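Local coordinates for geranyltranstransferase (PDB 7LBJ), which synthesises octaprenyl diphosphate as a probably magnesium-dependent prenyltransferase of the FPP/GGPP synthase family, lengthening an allylic diphosphate by successive isoprene units, at the interface of chains A and B. Coordinates in Å, arbitrary orientation; residue numbers count along the deposited sequence, not the author numbering. Chains: chain A/B, Geranyltranstransferase.

Contact 1: the interface of chains A and B. Residues chain A 87, 91, 94, 119, 123, 126; chain B 87, 91, 94, 119, 123, 126.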
loop_
_atom_site.group_PDB
_atom_site.type_symbol
_atom_site.label_atom_id
_atom_site.label_comp_id
_atom_site.label_asym_id
_atom_site.label_seq_id
_atom_site.Cartn_x
_atom_site.Cartn_y
_atom_site.Cartn_z
ATOM N N TYR A 87 9.696 -2.778 -0.250
ATOM C CA TYR A 87 8.873 -2.754 -1.451
ATOM C C TYR A 87 9.360 -1.659 -2.392
ATOM O O TYR A 87 9.394 -1.848 -3.612
ATOM C CB TYR A 87 7.370 -2.589 -1.092
ATOM C CG TYR A 87 6.730 -1.257 -1.500
ATOM C CD1 TYR A 87 6.540 -0.920 -2.844
ATOM C CD2 TYR A 87 6.296 -0.346 -0.544
ATOM C CE1 TYR A 87 5.989 0.317 -3.221
ATOM C CE2 TYR A 87 5.724 0.885 -0.920
ATOM C CZ TYR A 87 5.580 1.197 -2.249
ATOM O OH TYR A 87 5.034 2.401 -2.609
ATOM N N HIS A 91 10.498 -2.125 -6.540
ATOM C CA HIS A 91 10.006 -1.367 -7.687
ATOM C C HIS A 91 11.094 -0.472 -8.284
ATOM O O HIS A 91 11.228 -0.404 -9.512
ATOM C CB HIS A 91 8.772 -0.555 -7.279
ATOM C CG HIS A 91 7.550 -1.398 -7.114
ATOM N ND1 HIS A 91 6.307 -0.867 -6.831
ATOM C CD2 HIS A 91 7.385 -2.745 -7.170
ATOM C CE1 HIS A 91 5.428 -1.855 -6.734
ATOM N NE2 HIS A 91 6.051 -3.002 -6.953
ATOM N N LEU A 94 13.371 -2.018 -10.976
ATOM C CA LEU A 94 12.781 -2.485 -12.222
ATOM C C LEU A 94 13.416 -1.805 -13.433
ATOM O O LEU A 94 13.850 -0.644 -13.357
ATOM C CB LEU A 94 11.275 -2.215 -12.230
ATOM C CG LEU A 94 10.490 -3.091 -11.265
ATOM C CD1 LEU A 94 9.046 -2.600 -11.192
ATOM C CD2 LEU A 94 10.529 -4.543 -11.725
ATOM N N ILE A 119 6.736 -6.820 -9.427
ATOM C CA ILE A 119 5.703 -5.802 -9.268
ATOM C C ILE A 119 4.734 -6.216 -8.167
ATOM O O ILE A 119 4.466 -5.457 -7.224
ATOM C CB ILE A 119 4.979 -5.574 -10.606
ATOM C CG1 ILE A 119 5.908 -4.850 -11.599
ATOM C CG2 ILE A 119 3.680 -4.794 -10.392
ATOM C CD1 ILE A 119 5.442 -4.978 -13.055
ATOM N N ASP A 123 3.940 -4.754 -4.441
ATOM C CA ASP A 123 2.570 -4.387 -4.066
ATOM C C ASP A 123 2.149 -5.072 -2.770
ATOM O O ASP A 123 1.599 -4.432 -1.862
ATOM C CB ASP A 123 1.608 -4.749 -5.193
ATOM C CG ASP A 123 1.775 -3.859 -6.410
ATOM O OD1 ASP A 123 2.391 -2.779 -6.264
ATOM O OD2 ASP A 123 1.262 -4.236 -7.497
ATOM N N GLN A 126 3.835 -3.789 0.443
ATOM C CA GLN A 126 3.219 -2.549 0.911
ATOM C C GLN A 126 1.960 -2.850 1.716
ATOM O O GLN A 126 1.767 -2.304 2.810
ATOM C CB GLN A 126 2.881 -1.594 -0.247
ATOM C CG GLN A 126 2.175 -0.351 0.325
ATOM C CD GLN A 126 1.768 0.734 -0.692
ATOM O OE1 GLN A 126 1.046 1.658 -0.329
ATOM N NE2 GLN A 126 2.216 0.626 -1.940
ATOM N N TYR B 87 -5.647 1.072 -8.418
ATOM C CA TYR B 87 -4.209 0.797 -8.497
ATOM C C TYR B 87 -3.963 -0.577 -9.103
ATOM O O TYR B 87 -3.024 -0.756 -9.892
ATOM C CB TYR B 87 -3.533 0.935 -7.117
ATOM C CG TYR B 87 -2.998 -0.357 -6.501
ATOM C CD1 TYR B 87 -1.846 -0.993 -7.000
ATOM C CD2 TYR B 87 -3.615 -0.918 -5.391
ATOM C CE1 TYR B 87 -1.378 -2.177 -6.441
ATOM C CE2 TYR B 87 -3.131 -2.095 -4.805
ATOM C CZ TYR B 87 -2.027 -2.723 -5.342
ATOM O OH TYR B 87 -1.576 -3.884 -4.758
ATOM N N HIS B 91 -1.442 -1.447 -12.502
ATOM C CA HIS B 91 -0.331 -2.403 -12.582
ATOM C C HIS B 91 -0.662 -3.573 -13.502
ATOM O O HIS B 91 0.205 -4.035 -14.250
ATOM C CB HIS B 91 0.053 -2.876 -11.176
ATOM C CG HIS B 91 0.790 -1.833 -10.390
ATOM N ND1 HIS B 91 1.263 -2.048 -9.111
ATOM C CD2 HIS B 91 1.128 -0.554 -10.712
ATOM C CE1 HIS B 91 1.855 -0.944 -8.678
ATOM N NE2 HIS B 91 1.791 -0.027 -9.630
ATOM N N LEU B 94 0.196 -3.075 -17.203
ATOM C CA LEU B 94 1.597 -2.896 -17.577
ATOM C C LEU B 94 2.080 -3.995 -18.525
ATOM O O LEU B 94 1.563 -5.119 -18.506
ATOM C CB LEU B 94 2.481 -2.887 -16.323
ATOM C CG LEU B 94 2.248 -1.747 -15.343
ATOM C CD1 LEU B 94 3.021 -2.036 -14.059
ATOM C CD2 LEU B 94 2.697 -0.433 -16.004
ATOM N N ILE B 119 3.802 2.782 -12.634
ATOM C CA ILE B 119 4.184 1.981 -11.465
ATOM C C ILE B 119 4.000 2.799 -10.194
ATOM O O ILE B 119 3.338 2.359 -9.240
ATOM C CB ILE B 119 5.630 1.466 -11.587
ATOM C CG1 ILE B 119 5.733 0.362 -12.643
ATOM C CG2 ILE B 119 6.101 0.875 -10.239
ATOM C CD1 ILE B 119 7.141 0.227 -13.216
ATOM N N ASP B 123 1.410 2.619 -6.930
ATOM C CA ASP B 123 1.931 2.540 -5.564
ATOM C C ASP B 123 1.313 3.616 -4.690
ATOM O O ASP B 123 0.911 3.355 -3.548
ATOM C CB ASP B 123 3.456 2.693 -5.570
ATOM C CG ASP B 123 4.182 1.486 -6.164
ATOM O OD1 ASP B 123 3.554 0.412 -6.288
ATOM O OD2 ASP B 123 5.407 1.606 -6.476
ATOM N N GLN B 126 -2.422 3.019 -3.817
ATOM C CA GLN B 126 -2.558 2.069 -2.712
ATOM C C GLN B 126 -2.340 2.767 -1.376
ATOM O O GLN B 126 -3.130 2.602 -0.443
ATOM C CB GLN B 126 -1.592 0.877 -2.840
ATOM C CG GLN B 126 -1.844 -0.077 -1.623
ATOM C CD GLN B 126 -0.981 -1.358 -1.503
ATOM O OE1 GLN B 126 -1.127 -2.092 -0.518
ATOM N NE2 GLN B 126 -0.136 -1.646 -2.480
HETATM O O HOH W 1 0.991 -0.646 -4.697
#
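Two small aliphatic contacts, related by the two-fold axis, begin this helix-helix part of the homodimer interface. In each, Ile119 of helix 115-134 crosses Leu94 of the partner obliquely, methyl to methyl, with A:Ile119 CD1 3.9 Å from B:Leu94 CD1. The other branch of the isoleucine, CG2, lies anti to its own backbone N and so reaches the opposite imidazole, B:Ile119 CG2 resting 3.8 Å from A:His91 ND1.

Next comes the histidine-aspartate pair, made twice. A:His91 (chi1 -74°, CG beside the backbone N) meets B:Asp123 tip to tip, and ring and carboxylate lie almost in one plane, 13° apart. Its ND1 gives a hydrogen bond of 2.7 Å to B:Asp123 OD2, nearly straight and taken on the syn lone pair of that oxygen. At the other corner of the ring, NE2 donates in plane to its own chain, 2.9 Å to the carbonyl oxygen of A:Ile119. With both nitrogens acting as donors, the imidazole cannot easily flip, and it is plausibly a cation paired with the carboxylate. A:Tyr87 slides past B:Asp123 in the opposite direction, its ring turned 83° to the carboxylate and its edge toward OD2, and its phenol OH passes 3.4 Å from B:Asp123 CB.

At the other end of the patch, on the two-fold axis, the two Gln126 chains, extended beyond CG, lie amide against amide; each NE2 makes a weak, long bond to the partner's Asp123 carbonyl. His91 directly precedes the aspartate-rich DDXXXXD motif, and Leu94 lies within it, so the interface may help brace the segment that binds metal and diphosphate in this family. One water binds both Asp123 carboxylates through OD1 and takes B:Gln126 NE2 at 2.7 Å.

Contact 2: the interface of chains A and B. Residues chain A 156, 160-161, 163-165, 167-168; chain B 37, 40-41, 44, 120, 123-124.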
loop_
_atom_site.group_PDB
_atom_site.type_symbol
_atom_site.label_atom_id
_atom_site.label_comp_id
_atom_site.label_asym_id
_atom_site.label_seq_id
_atom_site.Cartn_x
_atom_site.Cartn_y
_atom_site.Cartn_z
ATOM N N ALA A 156 2.313 9.802 -2.101
ATOM C CA ALA A 156 2.706 10.896 -2.982
ATOM C C ALA A 156 3.237 12.102 -2.218
ATOM O O ALA A 156 3.964 12.916 -2.805
ATOM C CB ALA A 156 1.527 11.332 -3.854
ATOM N N CYS A 160 6.837 7.983 -2.298
ATOM C CA CYS A 160 6.444 7.866 -3.702
ATOM C C CYS A 160 6.637 9.171 -4.449
ATOM O O CYS A 160 7.096 9.173 -5.601
ATOM C CB CYS A 160 4.986 7.448 -3.836
ATOM S SG CYS A 160 4.730 5.716 -3.612
ATOM N N GLY A 161 6.244 10.289 -3.836
ATOM C CA GLY A 161 6.459 11.581 -4.482
ATOM C C GLY A 161 7.929 11.848 -4.744
ATOM O O GLY A 161 8.303 12.387 -5.794
ATOM N N GLN A 163 10.335 9.549 -5.152
ATOM C CA GLN A 163 10.710 8.696 -6.276
ATOM C C GLN A 163 10.318 9.347 -7.595
ATOM O O GLN A 163 11.089 9.332 -8.561
ATOM C CB GLN A 163 10.043 7.316 -6.155
ATOM C CG GLN A 163 10.533 6.434 -5.003
ATOM C CD GLN A 163 9.691 5.148 -4.836
ATOM O OE1 GLN A 163 8.596 5.179 -4.280
ATOM N NE2 GLN A 163 10.206 4.028 -5.327
ATOM N N ALA A 164 9.112 9.927 -7.652
ATOM C CA ALA A 164 8.652 10.569 -8.878
ATOM C C ALA A 164 9.491 11.796 -9.220
ATOM O O ALA A 164 9.808 12.031 -10.391
ATOM C CB ALA A 164 7.177 10.959 -8.744
ATOM N N LEU A 165 9.814 12.620 -8.223
ATOM C CA LEU A 165 10.685 13.769 -8.474
ATOM C C LEU A 165 12.014 13.327 -9.068
ATOM O O LEU A 165 12.554 13.978 -9.968
ATOM C CB LEU A 165 10.922 14.539 -7.178
ATOM C CG LEU A 165 9.724 15.335 -6.657
ATOM C CD1 LEU A 165 9.993 15.892 -5.258
ATOM C CD2 LEU A 165 9.370 16.474 -7.616
ATOM N N ILE A 167 12.597 10.486 -10.844
ATOM C CA ILE A 167 12.378 10.038 -12.214
ATOM C C ILE A 167 12.192 11.225 -13.147
ATOM O O ILE A 167 12.748 11.249 -14.250
ATOM C CB ILE A 167 11.182 9.082 -12.269
ATOM C CG1 ILE A 167 11.586 7.741 -11.671
ATOM C CG2 ILE A 167 10.664 8.934 -13.701
ATOM C CD1 ILE A 167 10.496 6.787 -11.737
ATOM N N ASP A 168 11.437 12.240 -12.717
ATOM C CA ASP A 168 11.251 13.416 -13.570
ATOM C C ASP A 168 12.579 14.107 -13.880
ATOM O O ASP A 168 12.725 14.730 -14.938
ATOM C CB ASP A 168 10.302 14.414 -12.909
ATOM C CG ASP A 168 8.836 13.966 -12.937
ATOM O OD1 ASP A 168 8.486 13.031 -13.688
ATOM O OD2 ASP A 168 8.034 14.565 -12.187
ATOM N N PRO B 37 4.901 16.435 -7.052
ATOM C CA PRO B 37 5.314 16.159 -8.442
ATOM C C PRO B 37 4.081 16.079 -9.368
ATOM O O PRO B 37 3.180 15.253 -9.144
ATOM C CB PRO B 37 6.029 14.801 -8.338
ATOM C CG PRO B 37 5.340 14.109 -7.201
ATOM C CD PRO B 37 4.905 15.211 -6.222
ATOM N N LEU B 40 3.145 12.684 -11.515
ATOM C CA LEU B 40 2.581 11.615 -10.683
ATOM C C LEU B 40 1.130 11.911 -10.312
ATOM O O LEU B 40 0.254 11.039 -10.418
ATOM C CB LEU B 40 3.424 11.448 -9.421
ATOM C CG LEU B 40 2.819 10.486 -8.390
ATOM C CD1 LEU B 40 2.815 9.101 -8.961
ATOM C CD2 LEU B 40 3.632 10.544 -7.119
ATOM N N HIS B 41 0.862 13.134 -9.856
ATOM C CA HIS B 41 -0.501 13.508 -9.481
ATOM C C HIS B 41 -1.457 13.382 -10.658
ATOM O O HIS B 41 -2.605 12.934 -10.493
ATOM C CB HIS B 41 -0.521 14.940 -8.943
ATOM C CG HIS B 41 0.259 15.125 -7.679
ATOM N ND1 HIS B 41 0.731 16.354 -7.268
ATOM C CD2 HIS B 41 0.637 14.237 -6.728
ATOM C CE1 HIS B 41 1.379 16.212 -6.122
ATOM N NE2 HIS B 41 1.339 14.937 -5.776
ATOM N N MET B 44 -2.081 9.698 -11.193
ATOM C CA MET B 44 -2.986 9.191 -10.158
ATOM C C MET B 44 -4.425 9.553 -10.485
ATOM O O MET B 44 -5.316 8.701 -10.420
ATOM C CB MET B 44 -2.615 9.733 -8.775
ATOM C CG MET B 44 -1.323 9.146 -8.175
ATOM S SD MET B 44 -0.723 10.120 -6.793
ATOM C CE MET B 44 -1.826 9.666 -5.464
ATOM N N LEU B 120 4.549 4.020 -10.187
ATOM C CA LEU B 120 4.486 4.878 -9.010
ATOM C C LEU B 120 3.071 5.349 -8.727
ATOM O O LEU B 120 2.688 5.473 -7.558
ATOM C CB LEU B 120 5.413 6.089 -9.182
ATOM C CG LEU B 120 6.903 5.740 -9.121
ATOM C CD1 LEU B 120 7.735 6.981 -9.334
ATOM C CD2 LEU B 120 7.292 5.077 -7.796
ATOM N N ASP B 123 1.410 2.619 -6.930
ATOM C CA ASP B 123 1.931 2.540 -5.564
ATOM C C ASP B 123 1.313 3.616 -4.690
ATOM O O ASP B 123 0.911 3.355 -3.548
ATOM C CB ASP B 123 3.456 2.693 -5.570
ATOM C CG ASP B 123 4.182 1.486 -6.164
ATOM O OD1 ASP B 123 3.554 0.412 -6.288
ATOM O OD2 ASP B 123 5.407 1.606 -6.476
ATOM N N ALA B 124 1.195 4.829 -5.228
ATOM C CA ALA B 124 0.702 5.944 -4.430
ATOM C C ALA B 124 -0.797 5.862 -4.200
ATOM O O ALA B 124 -1.274 6.304 -3.147
ATOM C CB ALA B 124 1.060 7.272 -5.100
HETATM O O HOH W 2 -0.396 8.739 -1.972
HETATM O O HOH W 3 6.006 12.894 -11.289
HETATM O O HOH W 4 7.354 3.058 -4.716
#
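A:Gln163 on helix 159-168 lies obliquely across B:Leu120, and its side chain traces the edge of this largely apolar dimer patch. Its CB faces the fork of the leucine, 3.9 Å from B:Leu120 CD2 and about as far from CD1. Beyond CG the chain runs extended, then the amide is twisted out of line (chi3 -78°), so its carbon CD comes to 3.8 Å from B:Leu120 CD2, with OE1 and NE2 packed against the same methyl. The tip is polar: the amide oxygen OE1 holds a water at 2.5 Å, and that water also touches B:Asp123 OD2, linking the chains indirectly.

The other branch of B:Leu120, CD1, turns to the helix backbone at A:Ala164, 3.7 Å from A:Ala164 N, and meets A:Ile167 CD1 tip to tip. The small A:Ala164 methyl turns toward the start of helix 38-46, where B:Leu40 CB lies 3.8 Å away. B:Leu40, with CG anti to the backbone N (chi1 172°), carries CD2 on between A:Ala164 CB and A:Ala156 CB. The latter methyl also meets the sulphur of B:Met44.

B:Pro37, after a cis peptide bond, touches the A:Gly161 backbone with its CG, while the A:Leu165 side chain crosses it at about a right angle, its CD2 3.8 Å from B:Pro37 CB. Between the water-linked ends, A:Cys160 SG packs on B:Asp123 CB at 3.8 Å. Further waters join A:Asp168 OD2 to B:Leu40 N and A:Ala156 N to B:Ala124 O. With polar links made through water and a close fit of small residues to branched ones, the patch probably helps hold the two subunits in register.

The C-alpha centres of contact 1 and contact 2 lie about 12 Å apart, and both use helix 115-134 of chain B. B:Asp123 belongs to both: its carboxylate serves the polar pair of contact 1, while its CB and a water-bound OD2 reach into contact 2. Successive faces of one helix therefore engage helix 75-92 and helix 159-168 of the partner. Contact 1 is self-symmetric around the two-fold, whereas contact 2 has a twin with chains exchanged, so contact 1 sits on the axis and the two copies of contact 2 lie on either side of it. Together they fit the homodimer usual in this family.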